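Local atomic coordinates of p800 reaction center core protein (Heliobacterium modesticaldum, PDB entry 5V8K), a protein that forms the homodimeric core of a photosynthetic reaction center, binding bacteriochlorophylls and a 4Fe-4S cluster to carry out light-driven charge separation across the membrane. Residues W456-V470 with S495-Q509. Numbering follows the deposited sequence.
Sequences WFYIDGCWMGSFVAV and SPLTNMGYFSYIIQQ. With CA (calcium ion), chain B; GB0 (Bacteriochlorophyll g'), chain C.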
loop_
_atom_site.group_PDB
_atom_site.type_symbol
_atom_site.label_atom_id
_atom_site.label_comp_id
_atom_site.label_asym_id
_atom_site.label_seq_id
_atom_site.Cartn_x
_atom_site.Cartn_y
_atom_site.Cartn_z
ATOM N N TRP A 456 16.260 -8.307 5.993
ATOM C CA TRP A 456 16.131 -9.298 4.933
ATOM C C TRP A 456 16.887 -8.874 3.678
ATOM O O TRP A 456 17.649 -9.667 3.098
ATOM C CB TRP A 456 14.653 -9.565 4.606
ATOM C CG TRP A 456 14.604 -10.438 3.370
ATOM C CD1 TRP A 456 14.262 -10.041 2.130
ATOM C CD2 TRP A 456 15.024 -11.807 3.256
ATOM N NE1 TRP A 456 14.438 -11.073 1.230
ATOM C CE2 TRP A 456 14.905 -12.170 1.900
ATOM C CE3 TRP A 456 15.503 -12.751 4.161
ATOM C CZ2 TRP A 456 15.232 -13.466 1.427
ATOM C CZ3 TRP A 456 15.833 -14.036 3.695
ATOM C CH2 TRP A 456 15.685 -14.376 2.347
ATOM N N PHE A 457 16.684 -7.635 3.230
ATOM C CA PHE A 457 17.396 -7.155 2.052
ATOM C C PHE A 457 18.901 -7.279 2.246
ATOM O O PHE A 457 19.603 -7.743 1.346
ATOM C CB PHE A 457 16.984 -5.727 1.717
ATOM C CG PHE A 457 15.538 -5.592 1.271
ATOM C CD1 PHE A 457 14.972 -6.479 0.367
ATOM C CD2 PHE A 457 14.732 -4.590 1.802
ATOM C CE1 PHE A 457 13.624 -6.336 -0.008
ATOM C CE2 PHE A 457 13.445 -4.442 1.422
ATOM C CZ PHE A 457 12.874 -5.316 0.535
ATOM N N TYR A 458 19.404 -6.973 3.442
ATOM C CA TYR A 458 20.835 -7.133 3.678
ATOM C C TYR A 458 21.251 -8.600 3.581
ATOM O O TYR A 458 22.229 -8.946 2.898
ATOM C CB TYR A 458 21.213 -6.555 5.036
ATOM C CG TYR A 458 22.648 -6.798 5.375
ATOM C CD1 TYR A 458 23.641 -5.986 4.864
ATOM C CD2 TYR A 458 23.021 -7.824 6.209
ATOM C CE1 TYR A 458 24.977 -6.215 5.141
ATOM C CE2 TYR A 458 24.354 -8.050 6.512
ATOM C CZ TYR A 458 25.333 -7.255 5.951
ATOM O OH TYR A 458 26.686 -7.464 6.232
ATOM N N ILE A 459 20.528 -9.473 4.283
ATOM C CA ILE A 459 20.918 -10.874 4.386
ATOM C C ILE A 459 20.884 -11.544 3.013
ATOM O O ILE A 459 21.708 -12.401 2.711
ATOM C CB ILE A 459 20.008 -11.572 5.419
ATOM C CG1 ILE A 459 20.480 -11.221 6.832
ATOM C CG2 ILE A 459 19.953 -13.100 5.207
ATOM C CD1 ILE A 459 19.458 -11.574 7.907
ATOM N N ASP A 460 19.952 -11.156 2.167
ATOM C CA ASP A 460 19.875 -11.722 0.839
ATOM C C ASP A 460 20.831 -11.064 -0.152
ATOM O O ASP A 460 20.666 -11.286 -1.349
ATOM C CB ASP A 460 18.463 -11.624 0.275
ATOM C CG ASP A 460 18.052 -12.901 -0.492
ATOM O OD1 ASP A 460 18.587 -13.982 -0.211
ATOM O OD2 ASP A 460 17.208 -12.793 -1.394
ATOM N N GLY A 461 21.800 -10.265 0.287
ATOM C CA GLY A 461 22.819 -9.772 -0.628
ATOM C C GLY A 461 22.469 -8.535 -1.445
ATOM O O GLY A 461 23.162 -8.258 -2.427
ATOM N N CYS A 462 21.410 -7.801 -1.102
ATOM C CA CYS A 462 21.206 -6.468 -1.670
ATOM C C CYS A 462 22.373 -5.532 -1.365
ATOM O O CYS A 462 22.968 -5.570 -0.282
ATOM C CB CYS A 462 19.945 -5.803 -1.138
ATOM S SG CYS A 462 18.473 -6.483 -1.760
ATOM N N TRP A 463 22.673 -4.667 -2.330
ATOM C CA TRP A 463 23.500 -3.496 -2.068
ATOM C C TRP A 463 22.700 -2.509 -1.218
ATOM O O TRP A 463 21.622 -2.053 -1.620
ATOM C CB TRP A 463 23.941 -2.859 -3.386
ATOM C CG TRP A 463 24.793 -1.620 -3.241
ATOM C CD1 TRP A 463 24.432 -0.327 -3.517
ATOM C CD2 TRP A 463 26.139 -1.567 -2.786
ATOM N NE1 TRP A 463 25.487 0.514 -3.294
ATOM C CE2 TRP A 463 26.549 -0.220 -2.842
ATOM C CE3 TRP A 463 27.050 -2.534 -2.358
ATOM C CZ2 TRP A 463 27.801 0.182 -2.467
ATOM C CZ3 TRP A 463 28.289 -2.140 -2.004
ATOM C CH2 TRP A 463 28.668 -0.788 -2.055
ATOM N N MET A 464 23.175 -2.226 -0.014
ATOM C CA MET A 464 22.416 -1.380 0.885
ATOM C C MET A 464 22.979 0.046 0.945
ATOM O O MET A 464 22.548 0.850 1.777
ATOM C CB MET A 464 22.348 -2.055 2.255
ATOM C CG MET A 464 21.611 -3.439 2.235
ATOM S SD MET A 464 19.873 -3.340 1.710
ATOM C CE MET A 464 19.142 -2.681 3.189
ATOM N N GLY A 465 23.902 0.382 0.049
ATOM C CA GLY A 465 24.333 1.757 -0.093
ATOM C C GLY A 465 23.378 2.653 -0.849
ATOM O O GLY A 465 23.547 3.877 -0.816
ATOM N N SER A 466 22.341 2.076 -1.449
ATOM C CA SER A 466 21.502 2.741 -2.429
ATOM C C SER A 466 20.220 1.928 -2.529
ATOM O O SER A 466 20.222 0.732 -2.245
ATOM C CB SER A 466 22.229 2.851 -3.787
ATOM O OG SER A 466 21.383 3.401 -4.788
ATOM N N PHE A 467 19.120 2.576 -2.947
ATOM C CA PHE A 467 17.886 1.841 -3.159
ATOM C C PHE A 467 17.842 1.192 -4.550
ATOM O O PHE A 467 17.020 0.288 -4.776
ATOM C CB PHE A 467 16.635 2.747 -2.973
ATOM C CG PHE A 467 16.532 3.414 -1.635
ATOM C CD1 PHE A 467 16.883 2.747 -0.482
ATOM C CD2 PHE A 467 16.098 4.733 -1.544
ATOM C CE1 PHE A 467 16.787 3.360 0.742
ATOM C CE2 PHE A 467 15.995 5.358 -0.325
ATOM C CZ PHE A 467 16.349 4.669 0.830
ATOM N N VAL A 468 18.680 1.630 -5.486
ATOM C CA VAL A 468 18.752 1.051 -6.826
ATOM C C VAL A 468 20.128 0.458 -7.060
ATOM O O VAL A 468 20.999 0.539 -6.186
ATOM C CB VAL A 468 18.417 2.086 -7.912
ATOM C CG1 VAL A 468 17.003 2.574 -7.728
ATOM C CG2 VAL A 468 19.353 3.239 -7.850
ATOM N N ALA A 469 20.325 -0.156 -8.231
ATOM C CA ALA A 469 21.618 -0.720 -8.598
ATOM C C ALA A 469 22.666 0.363 -8.776
ATOM O O ALA A 469 22.382 1.453 -9.275
ATOM C CB ALA A 469 21.533 -1.541 -9.898
ATOM N N VAL A 470 23.890 0.033 -8.346
ATOM C CA VAL A 470 25.043 0.905 -8.485
ATOM C C VAL A 470 25.284 1.226 -9.950
ATOM O O VAL A 470 25.388 0.323 -10.789
ATOM C CB VAL A 470 26.278 0.225 -7.883
ATOM C CG1 VAL A 470 27.491 1.085 -8.067
ATOM C CG2 VAL A 470 26.084 -0.081 -6.411
ATOM N N SER A 495 25.079 -15.724 0.581
ATOM C CA SER A 495 24.614 -14.775 -0.412
ATOM C C SER A 495 25.808 -14.101 -1.088
ATOM O O SER A 495 26.717 -13.636 -0.388
ATOM C CB SER A 495 23.720 -13.696 0.217
ATOM O OG SER A 495 22.641 -14.256 0.931
ATOM N N PRO A 496 25.848 -14.040 -2.411
ATOM C CA PRO A 496 26.740 -13.084 -3.068
ATOM C C PRO A 496 26.277 -11.659 -2.817
ATOM O O PRO A 496 25.076 -11.372 -2.744
ATOM C CB PRO A 496 26.609 -13.426 -4.555
ATOM C CG PRO A 496 25.537 -14.386 -4.662
ATOM C CD PRO A 496 24.855 -14.562 -3.348
ATOM N N LEU A 497 27.237 -10.754 -2.695
ATOM C CA LEU A 497 26.894 -9.337 -2.656
ATOM C C LEU A 497 26.595 -8.865 -4.079
ATOM O O LEU A 497 27.494 -8.793 -4.912
ATOM C CB LEU A 497 28.026 -8.532 -2.024
ATOM C CG LEU A 497 27.730 -7.044 -1.918
ATOM C CD1 LEU A 497 26.623 -6.801 -0.942
ATOM C CD2 LEU A 497 28.973 -6.334 -1.464
ATOM N N THR A 498 25.336 -8.580 -4.377
ATOM C CA THR A 498 24.979 -7.988 -5.650
ATOM C C THR A 498 25.208 -6.462 -5.611
ATOM O O THR A 498 25.411 -5.856 -4.567
ATOM C CB THR A 498 23.513 -8.278 -6.011
ATOM O OG1 THR A 498 22.644 -7.451 -5.225
ATOM C CG2 THR A 498 23.120 -9.769 -5.811
ATOM N N ASN A 499 25.158 -5.845 -6.772
ATOM C CA ASN A 499 25.179 -4.401 -6.897
ATOM C C ASN A 499 23.780 -3.806 -6.939
ATOM O O ASN A 499 23.623 -2.658 -7.373
ATOM C CB ASN A 499 25.968 -3.985 -8.139
ATOM C CG ASN A 499 25.284 -4.359 -9.448
ATOM O OD1 ASN A 499 24.346 -5.142 -9.494
ATOM N ND2 ASN A 499 25.761 -3.761 -10.531
ATOM N N MET A 500 22.776 -4.544 -6.474
ATOM C CA MET A 500 21.370 -4.143 -6.593
ATOM C C MET A 500 20.817 -3.666 -5.259
ATOM O O MET A 500 20.699 -4.448 -4.312
ATOM C CB MET A 500 20.499 -5.286 -7.117
ATOM C CG MET A 500 20.887 -5.798 -8.510
ATOM S SD MET A 500 19.726 -7.067 -9.091
ATOM C CE MET A 500 20.122 -8.413 -7.995
ATOM N N GLY A 501 20.471 -2.377 -5.195
ATOM C CA GLY A 501 19.590 -1.896 -4.153
ATOM C C GLY A 501 18.223 -2.569 -4.242
ATOM O O GLY A 501 17.861 -3.191 -5.241
ATOM N N TYR A 502 17.458 -2.439 -3.160
ATOM C CA TYR A 502 16.291 -3.300 -2.972
ATOM C C TYR A 502 15.286 -3.178 -4.118
ATOM O O TYR A 502 14.608 -4.155 -4.474
ATOM C CB TYR A 502 15.619 -2.985 -1.636
ATOM C CG TYR A 502 14.638 -1.839 -1.639
ATOM C CD1 TYR A 502 13.307 -2.052 -1.900
ATOM C CD2 TYR A 502 15.048 -0.536 -1.338
ATOM C CE1 TYR A 502 12.404 -1.019 -1.902
ATOM C CE2 TYR A 502 14.140 0.514 -1.333
ATOM C CZ TYR A 502 12.825 0.264 -1.615
ATOM O OH TYR A 502 11.915 1.308 -1.601
ATOM N N PHE A 503 15.138 -1.985 -4.676
ATOM C CA PHE A 503 14.178 -1.782 -5.759
ATOM C C PHE A 503 14.605 -2.545 -7.023
ATOM O O PHE A 503 13.786 -3.210 -7.667
ATOM C CB PHE A 503 14.025 -0.277 -5.978
ATOM C CG PHE A 503 13.043 0.134 -7.032
ATOM C CD1 PHE A 503 13.425 0.176 -8.351
ATOM C CD2 PHE A 503 11.773 0.609 -6.688
ATOM C CE1 PHE A 503 12.549 0.577 -9.324
ATOM C CE2 PHE A 503 10.866 1.037 -7.695
ATOM C CZ PHE A 503 11.266 1.011 -9.002
ATOM N N SER A 504 15.894 -2.492 -7.364
ATOM C CA SER A 504 16.412 -3.230 -8.504
ATOM C C SER A 504 16.390 -4.731 -8.223
ATOM O O SER A 504 16.108 -5.531 -9.112
ATOM C CB SER A 504 17.830 -2.758 -8.811
ATOM O OG SER A 504 17.847 -1.394 -9.189
ATOM N N TYR A 505 16.676 -5.106 -6.978
ATOM C CA TYR A 505 16.661 -6.501 -6.573
ATOM C C TYR A 505 15.249 -7.068 -6.657
ATOM O O TYR A 505 15.057 -8.231 -7.039
ATOM C CB TYR A 505 17.268 -6.627 -5.166
ATOM C CG TYR A 505 16.841 -7.773 -4.265
ATOM C CD1 TYR A 505 15.699 -7.667 -3.504
ATOM C CD2 TYR A 505 17.630 -8.893 -4.089
ATOM C CE1 TYR A 505 15.311 -8.660 -2.629
ATOM C CE2 TYR A 505 17.261 -9.896 -3.241
ATOM C CZ TYR A 505 16.090 -9.789 -2.498
ATOM O OH TYR A 505 15.675 -10.789 -1.620
ATOM N N ILE A 506 14.248 -6.248 -6.348
ATOM C CA ILE A 506 12.862 -6.699 -6.492
ATOM C C ILE A 506 12.572 -7.033 -7.946
ATOM O O ILE A 506 11.961 -8.056 -8.234
ATOM C CB ILE A 506 11.866 -5.663 -5.922
ATOM C CG1 ILE A 506 11.705 -5.875 -4.419
ATOM C CG2 ILE A 506 10.486 -5.799 -6.565
ATOM C CD1 ILE A 506 10.972 -4.819 -3.706
ATOM N N ILE A 507 13.043 -6.205 -8.882
ATOM C CA ILE A 507 12.804 -6.476 -10.301
ATOM C C ILE A 507 13.425 -7.818 -10.699
ATOM O O ILE A 507 12.813 -8.614 -11.430
ATOM C CB ILE A 507 13.351 -5.343 -11.192
ATOM C CG1 ILE A 507 12.521 -4.074 -11.000
ATOM C CG2 ILE A 507 13.320 -5.765 -12.700
ATOM C CD1 ILE A 507 13.132 -2.842 -11.747
ATOM N N GLN A 508 14.679 -8.050 -10.268
ATOM C CA GLN A 508 15.417 -9.241 -10.664
ATOM C C GLN A 508 14.852 -10.509 -10.016
ATOM O O GLN A 508 14.704 -11.531 -10.682
ATOM C CB GLN A 508 16.887 -9.054 -10.313
ATOM C CG GLN A 508 17.789 -10.167 -10.815
ATOM C CD GLN A 508 17.828 -11.353 -9.852
ATOM O OE1 GLN A 508 17.761 -11.202 -8.638
ATOM N NE2 GLN A 508 17.985 -12.533 -10.405
ATOM N N GLN A 509 14.558 -10.462 -8.721
ATOM C CA GLN A 509 13.984 -11.601 -8.021
ATOM C C GLN A 509 12.595 -11.943 -8.559
ATOM O O GLN A 509 12.295 -13.110 -8.843
ATOM C CB GLN A 509 13.928 -11.312 -6.539
ATOM C CG GLN A 509 15.291 -11.255 -5.848
ATOM C CD GLN A 509 15.871 -12.588 -5.539
ATOM O OE1 GLN A 509 15.522 -13.239 -4.545
ATOM N NE2 GLN A 509 16.768 -13.011 -6.375
HETATM CA CA CA B . 16.300 -14.565 -2.779
HETATM C C1 GB0 C . 6.877 -1.915 4.221
HETATM C C2 GB0 C . 8.350 -2.054 3.977
HETATM C C3 GB0 C . 8.812 -1.787 2.781
HETATM C C4 GB0 C . 7.921 -1.348 1.673
HETATM C C5 GB0 C . 10.260 -1.942 2.563
HETATM C C6 GB0 C . 10.840 -0.664 2.021
HETATM N NB GB0 C . 3.391 -3.559 -4.693
HETATM N ND GB0 C . 6.212 -6.199 -3.840
HETATM C C10 GB0 C . 14.664 -0.921 2.460
HETATM C C11 GB0 C . 15.508 0.240 2.943
HETATM C C12 GB0 C . 16.878 0.161 2.309
HETATM C C13 GB0 C . 17.915 0.789 2.881
HETATM C C14 GB0 C . 17.752 1.532 4.161
HETATM C C15 GB0 C . 19.285 0.804 2.261
HETATM C C1A GB0 C . 5.047 -5.149 -1.161
HETATM C C1B GB0 C . 2.425 -3.128 -3.884
HETATM C C1C GB0 C . 4.920 -4.597 -7.165
HETATM C C1D GB0 C . 7.018 -7.018 -4.458
HETATM C C2A GB0 C . 4.286 -5.043 0.142
HETATM C C2B GB0 C . 1.512 -2.429 -4.651
HETATM C C2C GB0 C . 5.471 -4.741 -8.539
HETATM C C2D GB0 C . 8.036 -7.978 -3.717
HETATM C C3A GB0 C . 2.911 -4.659 -0.358
HETATM C C3B GB0 C . 1.927 -2.441 -5.963
HETATM C C3C GB0 C . 6.385 -5.772 -8.003
HETATM C C3D GB0 C . 7.576 -7.473 -2.505
HETATM C C4A GB0 C . 3.287 -4.274 -1.759
HETATM C C4B GB0 C . 3.095 -3.204 -5.973
HETATM C C4C GB0 C . 6.265 -6.070 -6.657
HETATM C C4D GB0 C . 6.542 -6.486 -2.535
HETATM C C7 GB0 C . 12.306 -0.893 1.792
HETATM C C8 GB0 C . 13.208 -0.664 2.751
HETATM C C9 GB0 C . 12.765 -0.225 4.110
HETATM C CAA GB0 C . 4.860 -3.998 1.088
HETATM C CAB GB0 C . 1.148 -1.726 -7.010
HETATM C CAC GB0 C . 7.403 -6.506 -8.782
HETATM C CAD GB0 C . 7.907 -7.722 -1.099
HETATM C CBA GB0 C . 4.163 -4.041 2.445
HETATM C CBB GB0 C . 1.219 -1.881 -8.291
HETATM C CBC GB0 C . 7.622 -6.283 -10.260
HETATM C CBD GB0 C . 7.021 -6.848 -0.261
HETATM C CED GB0 C . 9.087 -5.744 2.673
HETATM C CGA GB0 C . 4.792 -3.058 3.405
HETATM C CGD GB0 C . 7.921 -5.968 0.524
HETATM C CHA GB0 C . 6.140 -6.148 -1.233
HETATM C CHB GB0 C . 2.449 -3.439 -2.445
HETATM C CHC GB0 C . 3.865 -3.562 -7.183
HETATM C CHD GB0 C . 7.072 -7.044 -5.924
HETATM C CMA GB0 C . 1.867 -5.800 -0.405
HETATM C CMB GB0 C . 0.320 -1.678 -4.180
HETATM C CMC GB0 C . 4.386 -5.276 -9.480
HETATM C CMD GB0 C . 9.038 -8.963 -4.147
HETATM N NA GB0 C . 4.350 -4.888 -2.269
HETATM N NC GB0 C . 5.318 -5.291 -6.113
HETATM O O1A GB0 C . 4.152 -2.153 3.927
HETATM O O1D GB0 C . 8.504 -4.986 0.083
HETATM O O2A GB0 C . 6.238 -2.978 3.498
HETATM O O2D GB0 C . 8.113 -6.364 1.874
HETATM O OBD GB0 C . 8.682 -8.531 -0.489
HETATM MG MG GB0 C . 4.612 -5.105 -4.222
HETATM O O HOH W 1 22.356 -12.428 -3.293
HETATM O O HOH W 2 17.299 -16.043 -1.003
HETATM O O HOH W 3 18.684 -1.223 -0.873
HETATM O O HOH W 4 18.497 -14.544 -3.620
#
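A calcium ion joins Asp460, just past the end of helix 449-459, to Gln509: Asp460 OD2 binds it at 2.4 Å and Gln509 OE1 at 2.3 Å, with two waters and Leu597 O completing the site. The same OD2 accepts a hydrogen bond from Tyr505 OH (2.5 Å) on its anti lone pair, the carboxylate plane standing at 88° to the Tyr505 ring; Trp456 NE1 adds a weak bond to that hydroxyl. Tyr505 CG, swung away from its own backbone N (chi1 153°), puts one ring face under Cys462 SG, 3.5 Å from the centroid, and the other against Gln509 CG. A phenylalanine at Tyr505 would probably leave the calcium ligand Asp460 without its hydroxyl donor and Trp456 NE1 without its acceptor. Gly461 is the C-prime residue of the Schellman motif ending helix 449-459; at its positive phi a CB would press on the preceding carbonyl and on Pro496 O. Its own O accepts hydrogen bonds from Thr498 N and OG1. N-cap Gly501 lies so close to Ser466 O and Phe467 C that a CB would clash. Tyr502 CB sits over the Phe457 ring (3.8 Å to the centroid), while the Tyr502 ring lies against the tail of bacteriochlorophyll g'. Helix 575-599 covers Trp456 and Tyr505, helix 475-488 backs Leu497, and Phe514 of the second subunit packs on Val468 and Ser504.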